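Local coordinates for surface protein SPB1 (Streptococcus agalactiae, PDB 4UZG) that forms the backbone subunit of the group B streptococcal type 2b pilus, contains an intramolecular isopeptide bond and is presumably polymerised by sortase, at residues A[14-19]-A[126-131]; A[47-52]-A[133-138]; A[235-240]-A[253-258]; A[170-175]-A[272-277]. All coordinates share one frame; numbering follows the deposited sequence. Where two conformers were deposited one is given.

Contact 1 (A[14-19]-A[126-131]); sequences GDTVKY and TYTGVL
Tyr-19 and Tyr-127 lie with their ring planes only 8° apart but slid past each other, the centroids 4.7 Å apart, which leaves little overlap. What sits over the Tyr-127 ring is CB of Tyr-19, 3.6 Å from its centroid, a CH-pi contact. OH of Tyr-127 lies over one face of the Tyr-19 ring, towards its rim, while CG1 of Val-17 lies over the opposite face, also towards the rim; Gly-129 N approaches the edge. CG of Tyr-127 stands between the backbone N and carbonyl carbon (chi1 70°), which sets it on the side of Tyr-19; chi2 (-86°) then turns the ring. The two strands are antiparallel neighbours in the large mixed sheet of the N-terminal domain, and Tyr-19 pairs with Tyr-127 at a hydrogen-bonded position: Tyr-19 N reaches Tyr-127 O at 2.8 Å. Gly-129 pairs in the same way with Val-17. On the face that carries Thr-16 and Thr-128, one of two deposited Lys-18 conformers puts NZ 3.7 Å from Thr-128 CG2, donating to a water that also bonds Thr-126 OG1. Thr-128 OG1 is taken by Asn-53. Just before the strand begins, Gly-14 N donates to Leu-131 O.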
loop_
_atom_site.group_PDB
_atom_site.type_symbol
_atom_site.label_atom_id
_atom_site.label_comp_id
_atom_site.label_asym_id
_atom_site.label_seq_id
_atom_site.Cartn_x
_atom_site.Cartn_y
_atom_site.Cartn_z
ATOM N N GLY A 14 -4.113 5.111 4.640
ATOM C CA GLY A 14 -4.051 6.542 4.412
ATOM C C GLY A 14 -2.795 7.029 3.705
ATOM O O GLY A 14 -2.760 8.176 3.240
ATOM N N ASP A 15 -1.781 6.175 3.614
ATOM C CA ASP A 15 -0.531 6.567 2.964
ATOM C C ASP A 15 -0.721 6.700 1.443
ATOM O O ASP A 15 -1.546 6.037 0.813
ATOM C CB ASP A 15 0.578 5.540 3.186
ATOM C CG ASP A 15 1.192 5.541 4.574
ATOM O OD1 ASP A 15 0.841 6.377 5.427
ATOM O OD2 ASP A 15 2.066 4.662 4.773
ATOM N N THR A 16 0.105 7.561 0.878
ATOM C CA THR A 16 0.264 7.662 -0.566
ATOM C C THR A 16 1.179 6.536 -1.044
ATOM O O THR A 16 2.309 6.383 -0.557
ATOM C CB THR A 16 0.864 9.009 -0.943
ATOM O OG1 THR A 16 -0.020 10.032 -0.489
ATOM C CG2 THR A 16 1.057 9.126 -2.456
ATOM N N VAL A 17 0.683 5.761 -1.999
ATOM C CA VAL A 17 1.410 4.706 -2.668
ATOM C C VAL A 17 1.865 5.243 -4.016
ATOM O O VAL A 17 1.043 5.689 -4.809
ATOM C CB VAL A 17 0.492 3.486 -2.898
ATOM C CG1 VAL A 17 1.236 2.391 -3.645
ATOM C CG2 VAL A 17 -0.068 2.960 -1.570
ATOM N N LYS A 18 3.175 5.254 -4.275
ATOM C CA LYS A 18 3.662 5.642 -5.603
ATOM C C LYS A 18 3.981 4.405 -6.399
ATOM O O LYS A 18 4.811 3.573 -5.996
ATOM C CB LYS A 18 4.876 6.558 -5.566
ATOM C CG LYS A 18 5.171 7.074 -6.963
ATOM C CD LYS A 18 6.092 8.280 -6.987
ATOM C CE LYS A 18 5.953 9.069 -8.290
ATOM N NZ LYS A 18 4.598 9.686 -8.416
ATOM N N TYR A 19 3.275 4.292 -7.516
ATOM C CA TYR A 19 3.421 3.200 -8.458
ATOM C C TYR A 19 4.286 3.604 -9.646
ATOM O O TYR A 19 4.227 4.751 -10.103
ATOM C CB TYR A 19 2.058 2.853 -9.030
ATOM C CG TYR A 19 1.059 2.217 -8.084
ATOM C CD1 TYR A 19 0.997 0.848 -7.949
ATOM C CD2 TYR A 19 0.144 2.973 -7.376
ATOM C CE1 TYR A 19 0.042 0.233 -7.163
ATOM C CE2 TYR A 19 -0.819 2.370 -6.565
ATOM C CZ TYR A 19 -0.873 1.004 -6.460
ATOM O OH TYR A 19 -1.868 0.457 -5.688
ATOM N N THR A 126 4.536 6.846 -13.940
ATOM C CA THR A 126 4.415 6.881 -12.500
ATOM C C THR A 126 3.085 7.528 -12.150
ATOM O O THR A 126 2.589 8.405 -12.862
ATOM C CB THR A 126 5.547 7.647 -11.837
ATOM O OG1 THR A 126 5.504 9.021 -12.214
ATOM C CG2 THR A 126 6.884 7.062 -12.178
ATOM N N TYR A 127 2.482 7.085 -11.045
ATOM C CA TYR A 127 1.231 7.657 -10.579
ATOM C C TYR A 127 1.082 7.283 -9.109
ATOM O O TYR A 127 1.869 6.490 -8.587
ATOM C CB TYR A 127 0.033 7.155 -11.418
ATOM C CG TYR A 127 -0.311 5.689 -11.214
ATOM C CD1 TYR A 127 0.320 4.684 -11.922
ATOM C CD2 TYR A 127 -1.260 5.321 -10.277
ATOM C CE1 TYR A 127 0.008 3.348 -11.705
ATOM C CE2 TYR A 127 -1.581 3.981 -10.053
ATOM C CZ TYR A 127 -0.936 3.016 -10.775
ATOM O OH TYR A 127 -1.223 1.667 -10.583
ATOM N N THR A 128 0.084 7.851 -8.446
ATOM C CA THR A 128 -0.128 7.550 -7.048
ATOM C C THR A 128 -1.561 7.107 -6.766
ATOM O O THR A 128 -2.491 7.337 -7.553
ATOM C CB THR A 128 0.225 8.746 -6.143
ATOM O OG1 THR A 128 -0.643 9.822 -6.487
ATOM C CG2 THR A 128 1.669 9.162 -6.299
ATOM N N GLY A 129 -1.708 6.459 -5.616
ATOM C CA GLY A 129 -2.997 6.147 -5.037
ATOM C C GLY A 129 -2.895 6.287 -3.527
ATOM O O GLY A 129 -1.814 6.544 -2.987
ATOM N N VAL A 130 -4.014 6.117 -2.848
ATOM C CA VAL A 130 -4.084 6.216 -1.389
ATOM C C VAL A 130 -4.645 4.917 -0.821
ATOM O O VAL A 130 -5.707 4.453 -1.238
ATOM C CB VAL A 130 -4.924 7.429 -0.943
ATOM C CG1 VAL A 130 -5.062 7.460 0.582
ATOM C CG2 VAL A 130 -4.315 8.732 -1.452
ATOM N N LEU A 131 -3.910 4.302 0.108
ATOM C CA LEU A 131 -4.352 3.069 0.731
ATOM C C LEU A 131 -5.558 3.343 1.623
ATOM O O LEU A 131 -5.533 4.304 2.408
ATOM C CB LEU A 131 -3.201 2.457 1.541
ATOM C CG LEU A 131 -3.431 1.060 2.122
ATOM C CD1 LEU A 131 -3.618 0.039 1.015
ATOM C CD2 LEU A 131 -2.283 0.663 3.016
HETATM O O HOH W 1 3.675 10.538 -10.814
#

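Contact 2 (A[47-52]-A[133-138]); sequences ASVVDL and SGAKPG
Val-49 packs both of its methyl groups against the 133-138 loop, and this is the close, buried half of the contact. CG1, anti to the backbone N (chi1 174°), lies 3.8 Å from Ala-135 CA and also meets the methyl group of that alanine. CG2 turns to the preceding peptide and sits 3.7 Å from Gly-134 O. A few ångströms away the contact changes character. Ser-48 and Ser-133 are exposed, and a water links them, donating to the backbone O of Ser-48 at 3.1 Å and accepting from Ser-133 OG at 3.2 Å. Between the two halves stands one direct bond, Gly-134 N to Ser-48 O at 2.8 Å, bent to 138° at the hydrogen. With no side chain, Gly-134 lets its backbone come up close to that oxygen. The segments join the turn leading into strand 50-62 to the loop that follows strand 121-131, and a backbone bond between Val-49 and Lys-132 carries the pairing of those strands into the turn. Ser-48 O thus takes two donors, one from the peptide and one from water, so the solvent side is satisfied partly by water while Val-49 keeps the inner side apolar.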
loop_
_atom_site.group_PDB
_atom_site.type_symbol
_atom_site.label_atom_id
_atom_site.label_comp_id
_atom_site.label_asym_id
_atom_site.label_seq_id
_atom_site.Cartn_x
_atom_site.Cartn_y
_atom_site.Cartn_z
ATOM N N ALA A 47 -11.569 0.982 -5.079
ATOM C CA ALA A 47 -11.217 2.243 -4.455
ATOM C C ALA A 47 -11.351 2.184 -2.923
ATOM O O ALA A 47 -10.812 3.055 -2.235
ATOM C CB ALA A 47 -12.065 3.362 -5.003
ATOM N N SER A 48 -12.048 1.171 -2.397
ATOM C CA SER A 48 -12.110 0.944 -0.954
ATOM C C SER A 48 -10.821 0.309 -0.415
ATOM O O SER A 48 -10.683 0.156 0.801
ATOM C CB SER A 48 -13.303 0.059 -0.611
ATOM O OG SER A 48 -13.151 -1.220 -1.190
ATOM N N VAL A 49 -9.912 -0.061 -1.309
ATOM C CA VAL A 49 -8.635 -0.690 -0.987
ATOM C C VAL A 49 -7.472 0.226 -1.362
ATOM O O VAL A 49 -6.661 0.583 -0.498
ATOM C CB VAL A 49 -8.499 -2.066 -1.663
ATOM C CG1 VAL A 49 -7.102 -2.644 -1.446
ATOM C CG2 VAL A 49 -9.583 -3.029 -1.172
ATOM N N VAL A 50 -7.326 0.577 -2.649
ATOM C CA VAL A 50 -6.403 1.639 -3.039
ATOM C C VAL A 50 -7.156 2.556 -3.989
ATOM O O VAL A 50 -7.631 2.116 -5.046
ATOM C CB VAL A 50 -5.109 1.170 -3.715
ATOM C CG1 VAL A 50 -4.203 2.380 -3.972
ATOM C CG2 VAL A 50 -4.369 0.127 -2.893
ATOM N N ASP A 51 -7.292 3.817 -3.610
ATOM C CA ASP A 51 -8.027 4.813 -4.382
ATOM C C ASP A 51 -7.039 5.548 -5.282
ATOM O O ASP A 51 -6.154 6.260 -4.801
ATOM C CB ASP A 51 -8.715 5.759 -3.387
ATOM C CG ASP A 51 -9.611 6.779 -4.023
ATOM O OD1 ASP A 51 -9.433 7.054 -5.214
ATOM O OD2 ASP A 51 -10.485 7.328 -3.301
ATOM N N LEU A 52 -7.161 5.318 -6.579
ATOM C CA LEU A 52 -6.319 5.986 -7.566
ATOM C C LEU A 52 -6.383 7.496 -7.399
ATOM O O LEU A 52 -7.484 8.059 -7.309
ATOM C CB LEU A 52 -6.835 5.637 -8.969
ATOM C CG LEU A 52 -6.134 6.286 -10.164
ATOM C CD1 LEU A 52 -4.686 5.852 -10.277
ATOM C CD2 LEU A 52 -6.913 5.973 -11.448
ATOM N N SER A 133 -9.194 1.581 3.957
ATOM C CA SER A 133 -9.432 0.623 5.024
ATOM C C SER A 133 -9.752 -0.796 4.583
ATOM O O SER A 133 -9.670 -1.719 5.392
ATOM C CB SER A 133 -10.552 1.115 5.927
ATOM O OG SER A 133 -11.774 1.012 5.242
ATOM N N GLY A 134 -10.157 -0.986 3.323
ATOM C CA GLY A 134 -10.479 -2.309 2.843
ATOM C C GLY A 134 -9.292 -3.203 2.551
ATOM O O GLY A 134 -9.459 -4.382 2.301
ATOM N N ALA A 135 -8.088 -2.643 2.553
ATOM C CA ALA A 135 -6.909 -3.443 2.282
ATOM C C ALA A 135 -6.780 -4.560 3.310
ATOM O O ALA A 135 -7.073 -4.382 4.497
ATOM C CB ALA A 135 -5.689 -2.571 2.334
ATOM N N LYS A 136 -6.346 -5.721 2.857
ATOM C CA LYS A 136 -6.118 -6.840 3.750
ATOM C C LYS A 136 -4.678 -6.848 4.201
ATOM O O LYS A 136 -3.775 -6.614 3.405
ATOM C CB LYS A 136 -6.421 -8.148 3.029
ATOM C CG LYS A 136 -7.792 -8.222 2.440
ATOM C CD LYS A 136 -8.843 -8.323 3.489
ATOM C CE LYS A 136 -10.149 -8.806 2.866
ATOM N NZ LYS A 136 -11.305 -8.620 3.779
ATOM N N PRO A 137 -4.426 -7.213 5.472
ATOM C CA PRO A 137 -3.055 -7.236 5.993
ATOM C C PRO A 137 -2.352 -8.552 5.696
ATOM O O PRO A 137 -2.957 -9.577 5.406
ATOM C CB PRO A 137 -3.270 -7.049 7.510
ATOM C CG PRO A 137 -4.566 -7.764 7.758
ATOM C CD PRO A 137 -5.412 -7.419 6.556
ATOM N N GLY A 138 -1.031 -8.496 5.812
ATOM C CA GLY A 138 -0.211 -9.690 5.748
ATOM C C GLY A 138 0.494 -9.920 4.426
ATOM O O GLY A 138 0.431 -9.095 3.503
HETATM O O HOH W 2 -12.495 2.137 2.373
#

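Contact 3 (A[235-240]-A[253-258]). With EDO (1,2-ethanediol), chain B.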
loop_
_atom_site.group_PDB
_atom_site.type_symbol
_atom_site.label_atom_id
_atom_site.label_comp_id
_atom_site.label_asym_id
_atom_site.label_seq_id
_atom_site.Cartn_x
_atom_site.Cartn_y
_atom_site.Cartn_z
ATOM N N THR A 235 8.568 -0.450 14.513
ATOM C CA THR A 235 8.580 -0.759 15.943
ATOM C C THR A 235 7.549 0.122 16.643
ATOM O O THR A 235 7.593 1.343 16.515
ATOM C CB THR A 235 9.966 -0.505 16.556
ATOM O OG1 THR A 235 10.935 -1.270 15.848
ATOM C CG2 THR A 235 9.986 -0.907 18.027
ATOM N N TYR A 236 6.624 -0.489 17.363
ATOM C CA TYR A 236 5.551 0.207 18.037
ATOM C C TYR A 236 5.584 -0.137 19.514
ATOM O O TYR A 236 6.255 -1.084 19.931
ATOM C CB TYR A 236 4.203 -0.190 17.404
ATOM C CG TYR A 236 4.116 0.185 15.945
ATOM C CD1 TYR A 236 3.718 1.455 15.570
ATOM C CD2 TYR A 236 4.484 -0.701 14.936
ATOM C CE1 TYR A 236 3.663 1.836 14.223
ATOM C CE2 TYR A 236 4.442 -0.337 13.607
ATOM C CZ TYR A 236 4.012 0.932 13.238
ATOM O OH TYR A 236 3.949 1.340 11.918
ATOM N N TYR A 237 4.832 0.624 20.299
ATOM C CA TYR A 237 4.823 0.451 21.745
ATOM C C TYR A 237 3.399 0.502 22.259
ATOM O O TYR A 237 2.656 1.449 21.992
ATOM C CB TYR A 237 5.671 1.547 22.418
ATOM C CG TYR A 237 7.130 1.441 22.027
ATOM C CD1 TYR A 237 7.617 2.081 20.894
ATOM C CD2 TYR A 237 8.002 0.646 22.757
ATOM C CE1 TYR A 237 8.942 1.947 20.501
ATOM C CE2 TYR A 237 9.342 0.500 22.364
ATOM C CZ TYR A 237 9.798 1.163 21.237
ATOM O OH TYR A 237 11.117 1.002 20.866
ATOM N N LEU A 238 3.031 -0.528 23.011
ATOM C CA LEU A 238 1.701 -0.633 23.596
ATOM C C LEU A 238 1.708 0.071 24.938
ATOM O O LEU A 238 2.444 -0.337 25.835
ATOM C CB LEU A 238 1.330 -2.094 23.801
ATOM C CG LEU A 238 1.461 -3.006 22.565
ATOM C CD1 LEU A 238 1.141 -4.450 22.911
ATOM C CD2 LEU A 238 0.636 -2.548 21.421
ATOM N N VAL A 239 0.896 1.104 25.079
ATOM C CA VAL A 239 0.854 1.918 26.285
ATOM C C VAL A 239 -0.503 1.709 26.970
ATOM O O VAL A 239 -1.545 2.069 26.425
ATOM C CB VAL A 239 1.057 3.396 25.952
ATOM C CG1 VAL A 239 0.953 4.267 27.187
ATOM C CG2 VAL A 239 2.398 3.624 25.251
ATOM N N GLU A 240 -0.488 1.138 28.167
ATOM C CA GLU A 240 -1.711 0.943 28.911
ATOM C C GLU A 240 -2.112 2.249 29.570
ATOM O O GLU A 240 -1.343 2.849 30.325
ATOM C CB GLU A 240 -1.537 -0.142 29.955
ATOM C CG GLU A 240 -2.839 -0.556 30.568
ATOM C CD GLU A 240 -2.682 -1.705 31.547
ATOM O OE1 GLU A 240 -2.109 -1.516 32.635
ATOM O OE2 GLU A 240 -3.181 -2.808 31.224
ATOM N N SER A 253 5.776 0.657 28.711
ATOM C CA SER A 253 5.149 0.196 27.508
ATOM C C SER A 253 5.753 -1.130 27.089
ATOM O O SER A 253 6.782 -1.561 27.611
ATOM C CB SER A 253 5.292 1.243 26.415
ATOM O OG SER A 253 6.643 1.359 26.016
ATOM N N GLN A 254 5.087 -1.787 26.151
ATOM C CA GLN A 254 5.580 -3.040 25.597
ATOM C C GLN A 254 5.896 -2.869 24.119
ATOM O O GLN A 254 5.031 -2.511 23.327
ATOM C CB GLN A 254 4.572 -4.155 25.791
ATOM C CG GLN A 254 5.077 -5.482 25.296
ATOM C CD GLN A 254 4.226 -6.643 25.776
ATOM O OE1 GLN A 254 3.777 -6.650 26.913
ATOM N NE2 GLN A 254 3.975 -7.605 24.899
ATOM N N LYS A 255 7.138 -3.156 23.742
ATOM C CA LYS A 255 7.565 -3.076 22.353
ATOM C C LYS A 255 6.955 -4.195 21.514
ATOM O O LYS A 255 6.923 -5.351 21.947
ATOM C CB LYS A 255 9.086 -3.176 22.308
ATOM C CG LYS A 255 9.651 -2.979 20.906
ATOM C CD LYS A 255 11.171 -2.851 20.903
ATOM C CE LYS A 255 11.866 -4.095 21.302
ATOM N NZ LYS A 255 13.342 -3.819 21.276
ATOM N N VAL A 256 6.506 -3.852 20.312
ATOM C CA VAL A 256 5.969 -4.811 19.352
ATOM C C VAL A 256 6.533 -4.456 17.975
ATOM O O VAL A 256 6.328 -3.349 17.481
ATOM C CB VAL A 256 4.443 -4.737 19.278
ATOM C CG1 VAL A 256 3.923 -5.747 18.253
ATOM C CG2 VAL A 256 3.800 -4.919 20.603
ATOM N N ILE A 257 7.227 -5.405 17.355
ATOM C CA ILE A 257 7.766 -5.221 16.021
ATOM C C ILE A 257 6.830 -5.840 14.990
ATOM O O ILE A 257 6.375 -6.976 15.118
ATOM C CB ILE A 257 9.176 -5.807 15.915
ATOM C CG1 ILE A 257 10.118 -4.991 16.814
ATOM C CG2 ILE A 257 9.655 -5.795 14.465
ATOM C CD1 ILE A 257 11.479 -5.569 16.957
ATOM N N LEU A 258 6.587 -5.065 13.945
ATOM C CA LEU A 258 5.805 -5.480 12.830
ATOM C C LEU A 258 6.770 -5.497 11.628
ATOM O O LEU A 258 7.494 -4.532 11.371
ATOM C CB LEU A 258 4.712 -4.430 12.725
ATOM C CG LEU A 258 3.551 -4.708 11.816
ATOM C CD1 LEU A 258 2.838 -6.055 12.048
ATOM C CD2 LEU A 258 2.556 -3.573 11.929
HETATM C C1 EDO B . 8.650 3.109 12.958
HETATM O O1 EDO B . 9.377 2.062 13.559
HETATM C C2 EDO B . 7.185 2.985 13.336
HETATM O O2 EDO B . 6.991 3.219 14.715
#
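Tyr-237 and Lys-255 lie side by side and point the same way from neighbouring antiparallel strands, 235-240 and 254-258, the latter an edge strand of a four-stranded sheet in the prealbumin-like domain. The lysine starts with CG anti to its backbone N (chi1 -175°), and its aliphatic chain follows the tyrosine: CB is 3.7 Å from Tyr-237 CE2, and CD continues to the hydroxyl end. The same chain crosses Thr-235 at a slant, CG meeting the threonine CG2 at 3.6 Å. At the other end of this face Ser-253 OG approaches Tyr-237 CD2 at 3.6 Å. The reverse face is largely apolar and turned toward the other sheet. Leu-238 crosses Val-256 there, CD1 against CG2 at 3.6 Å, and the pair packs on strands 169-177 and 273-279, bringing the domain's two sheets together. Tyr-236 meets Leu-258 through its CE2, while its OH bonds to Lys-232 O. Leu-238 and Gln-254 form a hydrogen-bonded pair, the bond from Leu-238 N to Gln-254 O being nearly straight at 173°; Tyr-236 and Val-256 are matched likewise. An ethanediol, probably from the crystallisation liquor and also bonded to Ala-194 N, takes the outward backbone bonds of Thr-235: its O1 accepts from Thr-235 N at 2.8 Å, and its O2, donating to Thr-235 O at 2.7 Å, lies over one face of the Tyr-236 ring, toward the rim.

Contact 4 (A[170-175]-A[272-277])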
loop_
_atom_site.group_PDB
_atom_site.type_symbol
_atom_site.label_atom_id
_atom_site.label_comp_id
_atom_site.label_asym_id
_atom_site.label_seq_id
_atom_site.Cartn_x
_atom_site.Cartn_y
_atom_site.Cartn_z
ATOM N N GLN A 170 -0.816 -5.921 10.777
ATOM C CA GLN A 170 -1.835 -5.963 11.812
ATOM C C GLN A 170 -1.233 -6.400 13.142
ATOM O O GLN A 170 -0.416 -7.335 13.166
ATOM C CB GLN A 170 -2.918 -6.945 11.411
ATOM C CG GLN A 170 -4.028 -7.162 12.434
ATOM C CD GLN A 170 -5.015 -8.135 11.906
ATOM O OE1 GLN A 170 -4.852 -9.360 12.074
ATOM N NE2 GLN A 170 -6.016 -7.635 11.232
ATOM N N ILE A 171 -1.646 -5.725 14.211
ATOM C CA ILE A 171 -1.259 -6.091 15.565
ATOM C C ILE A 171 -2.520 -6.548 16.301
ATOM O O ILE A 171 -3.484 -5.787 16.432
ATOM C CB ILE A 171 -0.628 -4.906 16.312
ATOM C CG1 ILE A 171 0.617 -4.384 15.576
ATOM C CG2 ILE A 171 -0.288 -5.300 17.750
ATOM C CD1 ILE A 171 1.207 -3.103 16.165
ATOM N N THR A 172 -2.504 -7.782 16.786
ATOM C CA THR A 172 -3.568 -8.332 17.615
ATOM C C THR A 172 -3.024 -8.444 19.039
ATOM O O THR A 172 -2.116 -9.238 19.301
ATOM C CB THR A 172 -4.026 -9.693 17.102
ATOM O OG1 THR A 172 -4.490 -9.550 15.753
ATOM C CG2 THR A 172 -5.150 -10.268 17.961
ATOM N N ILE A 173 -3.536 -7.603 19.935
ATOM C CA ILE A 173 -3.096 -7.549 21.320
ATOM C C ILE A 173 -3.972 -8.454 22.159
ATOM O O ILE A 173 -5.191 -8.345 22.099
ATOM C CB ILE A 173 -3.213 -6.112 21.869
ATOM C CG1 ILE A 173 -2.461 -5.096 21.013
ATOM C CG2 ILE A 173 -2.721 -6.053 23.315
ATOM C CD1 ILE A 173 -2.899 -3.629 21.263
ATOM N N LYS A 174 -3.359 -9.331 22.947
ATOM C CA LYS A 174 -4.087 -10.130 23.922
ATOM C C LYS A 174 -3.652 -9.733 25.310
ATOM O O LYS A 174 -2.482 -9.784 25.648
ATOM C CB LYS A 174 -3.869 -11.625 23.755
ATOM C CG LYS A 174 -4.720 -12.436 24.764
ATOM C CD LYS A 174 -4.726 -13.939 24.504
ATOM C CE LYS A 174 -3.352 -14.554 24.701
ATOM N NZ LYS A 174 -3.283 -15.986 24.268
ATOM N N LYS A 175 -4.619 -9.357 26.121
ATOM C CA LYS A 175 -4.372 -8.927 27.486
ATOM C C LYS A 175 -4.713 -10.065 28.437
ATOM O O LYS A 175 -5.830 -10.597 28.370
ATOM C CB LYS A 175 -5.275 -7.735 27.789
ATOM C CG LYS A 175 -5.034 -7.096 29.104
ATOM C CD LYS A 175 -3.613 -6.564 29.038
ATOM C CE LYS A 175 -3.169 -5.880 30.255
ATOM N NZ LYS A 175 -3.116 -6.776 31.431
ATOM N N LEU A 272 1.628 -10.118 10.582
ATOM C CA LEU A 272 0.470 -10.489 11.383
ATOM C C LEU A 272 1.000 -10.905 12.753
ATOM O O LEU A 272 1.421 -12.045 12.936
ATOM C CB LEU A 272 -0.336 -11.625 10.745
ATOM C CG LEU A 272 -0.871 -11.368 9.342
ATOM C CD1 LEU A 272 -1.510 -12.636 8.801
ATOM C CD2 LEU A 272 -1.848 -10.221 9.324
ATOM N N VAL A 273 1.008 -9.977 13.708
ATOM C CA VAL A 273 1.671 -10.240 14.978
ATOM C C VAL A 273 0.649 -10.237 16.119
ATOM O O VAL A 273 -0.427 -9.633 16.040
ATOM C CB VAL A 273 2.850 -9.261 15.252
ATOM C CG1 VAL A 273 3.878 -9.325 14.150
ATOM C CG2 VAL A 273 2.395 -7.847 15.449
ATOM N N ASN A 274 1.020 -10.937 17.190
ATOM C CA ASN A 274 0.110 -11.259 18.275
ATOM C C ASN A 274 0.765 -11.094 19.638
ATOM O O ASN A 274 0.915 -12.067 20.380
ATOM C CB ASN A 274 -0.349 -12.708 18.144
ATOM C CG ASN A 274 -1.016 -12.991 16.832
ATOM O OD1 ASN A 274 -2.245 -12.887 16.700
ATOM N ND2 ASN A 274 -0.214 -13.356 15.833
ATOM N N PRO A 275 1.131 -9.864 20.021
ATOM C CA PRO A 275 1.708 -9.664 21.350
ATOM C C PRO A 275 0.718 -9.980 22.477
ATOM O O PRO A 275 -0.476 -9.677 22.363
ATOM C CB PRO A 275 2.044 -8.164 21.344
ATOM C CG PRO A 275 1.077 -7.568 20.371
ATOM C CD PRO A 275 1.015 -8.599 19.279
ATOM N N THR A 276 1.236 -10.552 23.563
ATOM C CA THR A 276 0.490 -10.756 24.797
ATOM C C THR A 276 1.034 -9.784 25.831
ATOM O O THR A 276 2.246 -9.694 26.021
ATOM C CB THR A 276 0.666 -12.207 25.296
ATOM O OG1 THR A 276 0.089 -13.105 24.348
ATOM C CG2 THR A 276 -0.008 -12.423 26.620
ATOM N N VAL A 277 0.133 -9.068 26.496
ATOM C CA VAL A 277 0.496 -8.141 27.553
ATOM C C VAL A 277 -0.035 -8.690 28.865
ATOM O O VAL A 277 -1.239 -8.986 28.995
ATOM C CB VAL A 277 -0.079 -6.737 27.300
ATOM C CG1 VAL A 277 0.322 -5.774 28.425
ATOM C CG2 VAL A 277 0.363 -6.198 25.933
HETATM O O HOH W 3 -2.498 -9.985 13.898
#
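Lys-175 starts with CG anti to its backbone N (chi1 -174°), and a bend at the next torsion (chi2 63°) places CD beside Val-277, 3.4 Å from Val-277 O and against its CB. Farther out, NZ is covalently linked to Asn-279 CG, the intramolecular isopeptide bond of this domain, and Glu-240 packs on the lysine. In Ile-171, CG1 is anti to the carbonyl carbon (chi1 -59°) and runs alongside Val-273, with CG2 left to meet Pro-275 CG at 3.7 Å, the two side chains crossing at about a right angle. Strands 169-177 and 273-279 run parallel, the first and last strands of the C-terminal, prealbumin-like part of the chain, and the isopeptide bond clamps them near one end, an arrangement characteristic of Gram-positive pilin domains. Only the donor side is lost at Pro-275, which has no N-H for Thr-172 O: its CD lies 3.2 Å from that oxygen, while its O still accepts from Lys-174 N. Before it Val-273 N bonds Gln-170 O and Thr-172 N bonds Val-273 O; after it Val-277 N reaches Lys-174 O at 2.8 Å. On the face away from Ile-171, Thr-172 lies beside Asn-274, CB to OD1 3.7 Å. A water there bonds Thr-172 OG1 at 2.8 Å and lies close to Gln-170 OE1 and Val-273 O; Gln-170 NE2 is held by Thr-229, Asn-274 ND2 by Thr-266.

Contacts 1 and 2 belong to the N-terminal part of the chain and contacts 3 and 4 to the prealbumin-like domain. The first two lie 11 Å apart centre to centre; both reach one sheet, in which strands 121-131 and 50-62 are neighbours, and their segments alternate along the sequence. Contact 3 is nested within the long loop closed by contact 4; their centres are 10 Å apart, and the two sheets pack through Leu-238 and Val-277, with Gln-254 NE2 bonding Thr-276 O. Between the halves, contact 2 touches contact 4: Pro-137 packs on Gln-170 and Leu-272, although the centres are 22 Å apart. This is consistent with the 133-138 loop forming part of the junction between the two parts of this elongated subunit.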